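Local coordinates for nicotinate phosphoribosyltransferase (Vibrio cholerae, PDB 4HL7), which probably catalyses the ATP-driven transfer of phosphoribose from its 1-diphosphate to nicotinate, giving nicotinate ribonucleotide for NAD biosynthesis, at residues L160-K163 against L164-K168. Residues are numbered along the deposited sequence; the frame is centred on the assembly and turned at random.
Sequences LKTK and LDQLK
Two N-H groups of Gln166 converge on the backbone oxygen of Thr162, one turn earlier in the same helix. The main-chain Gln166 N gives the usual i to i+4 bond to Thr162 O at 3.2 Å. From the opposite face of the carbonyl plane, Gln166 NE2 donates to Thr162 O, also at 3.2 Å; it stands well above that plane (67°), although the oxygen lies almost in the amide's own plane. Glutamine suits this exposed site because its extended chain runs alongside Thr162: CG sits anti to the carbonyl carbon (chi1 -66°), carrying the amide beside the Thr162 methyl. Thr162 OG1 turns to the carbonyl of Lys158, so its methyl faces Gln166. Leu164 N to Leu160 O (2.8 Å) and Leu167 N to Lys163 O are ordinary i to i+4 helix bonds. On the buried side, Leu160 CG meets Leu164 CD1 at 3.9 Å, apolar branches that need no polar partner there. Lys163, bent at chi3, places NZ in a salt bridge with Asp356 and a hydrogen bond to Phe352 O. Residues 160-168 are thus amphipathic: Leu160 and Leu164 pack on helix 192-205, while Leu164 and Leu167 touch Phe329 of helix 329-339.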
loop_
_atom_site.group_PDB
_atom_site.type_symbol
_atom_site.label_atom_id
_atom_site.label_comp_id
_atom_site.label_asym_id
_atom_site.label_seq_id
_atom_site.Cartn_x
_atom_site.Cartn_y
_atom_site.Cartn_z
ATOM N N LEU A 160 -3.816 4.573 -21.417
ATOM C CA LEU A 160 -3.054 3.355 -21.096
ATOM C C LEU A 160 -2.534 2.702 -22.388
ATOM O O LEU A 160 -1.379 2.251 -22.460
ATOM C CB LEU A 160 -3.898 2.377 -20.309
ATOM C CG LEU A 160 -3.196 1.061 -19.949
ATOM C CD1 LEU A 160 -1.902 1.239 -19.133
ATOM C CD2 LEU A 160 -4.189 0.178 -19.168
ATOM N N LYS A 161 -3.390 2.653 -23.409
ATOM C CA LYS A 161 -2.998 2.003 -24.676
ATOM C C LYS A 161 -1.745 2.653 -25.295
ATOM O O LYS A 161 -0.828 1.952 -25.743
ATOM C CB LYS A 161 -4.180 1.982 -25.642
ATOM C CG LYS A 161 -5.213 0.904 -25.275
ATOM C CD LYS A 161 -6.505 1.124 -26.046
ATOM C CE LYS A 161 -7.633 0.186 -25.598
ATOM N NZ LYS A 161 -8.688 0.298 -26.661
ATOM N N THR A 162 -1.685 3.987 -25.252
ATOM C CA THR A 162 -0.546 4.739 -25.769
ATOM C C THR A 162 0.725 4.412 -24.962
ATOM O O THR A 162 1.788 4.248 -25.531
ATOM C CB THR A 162 -0.786 6.245 -25.689
ATOM O OG1 THR A 162 -1.971 6.572 -26.432
ATOM C CG2 THR A 162 0.367 6.980 -26.325
ATOM N N LYS A 163 0.618 4.358 -23.635
ATOM C CA LYS A 163 1.765 3.996 -22.806
ATOM C C LYS A 163 2.214 2.557 -23.105
ATOM O O LYS A 163 3.432 2.248 -23.161
ATOM C CB LYS A 163 1.436 4.128 -21.284
ATOM C CG LYS A 163 1.117 5.558 -20.907
ATOM C CD LYS A 163 0.946 5.866 -19.416
ATOM C CE LYS A 163 -0.185 5.151 -18.762
ATOM N NZ LYS A 163 -0.316 5.780 -17.351
ATOM N N LEU A 164 1.250 1.658 -23.245
ATOM C CA LEU A 164 1.620 0.271 -23.535
ATOM C C LEU A 164 2.334 0.095 -24.904
ATOM O O LEU A 164 3.329 -0.639 -24.981
ATOM C CB LEU A 164 0.416 -0.657 -23.433
ATOM C CG LEU A 164 -0.123 -0.854 -22.013
ATOM C CD1 LEU A 164 -1.418 -1.625 -22.133
ATOM C CD2 LEU A 164 0.882 -1.565 -21.089
ATOM N N ASP A 165 1.846 0.762 -25.954
ATOM C CA ASP A 165 2.583 0.854 -27.230
ATOM C C ASP A 165 4.028 1.293 -27.022
ATOM O O ASP A 165 4.937 0.657 -27.536
ATOM C CB ASP A 165 1.943 1.852 -28.183
ATOM C CG ASP A 165 0.624 1.406 -28.702
ATOM O OD1 ASP A 165 -0.017 2.253 -29.342
ATOM O OD2 ASP A 165 0.206 0.229 -28.470
ATOM N N GLN A 166 4.246 2.382 -26.276
ATOM C CA GLN A 166 5.606 2.918 -26.106
ATOM C C GLN A 166 6.492 2.057 -25.253
ATOM O O GLN A 166 7.715 1.946 -25.478
ATOM C CB GLN A 166 5.583 4.374 -25.601
ATOM C CG GLN A 166 4.973 5.252 -26.667
ATOM C CD GLN A 166 4.715 6.692 -26.260
ATOM O OE1 GLN A 166 5.600 7.543 -26.344
ATOM N NE2 GLN A 166 3.488 6.978 -25.896
ATOM N N LEU A 167 5.891 1.449 -24.235
ATOM C CA LEU A 167 6.581 0.421 -23.437
ATOM C C LEU A 167 7.079 -0.760 -24.306
ATOM O O LEU A 167 8.254 -1.127 -24.216
ATOM C CB LEU A 167 5.620 -0.123 -22.375
ATOM C CG LEU A 167 6.075 -1.346 -21.534
ATOM C CD1 LEU A 167 7.235 -0.995 -20.583
ATOM C CD2 LEU A 167 4.913 -1.994 -20.758
ATOM N N LYS A 168 6.172 -1.374 -25.065
ATOM C CA LYS A 168 6.525 -2.504 -25.965
ATOM C C LYS A 168 7.680 -2.112 -26.935
ATOM O O LYS A 168 8.704 -2.871 -27.094
ATOM C CB LYS A 168 5.301 -2.944 -26.776
ATOM C CG LYS A 168 4.316 -3.824 -25.995
ATOM C CD LYS A 168 3.050 -4.060 -26.854
ATOM C CE LYS A 168 2.444 -5.427 -26.599
ATOM N NZ LYS A 168 0.976 -5.487 -26.909
#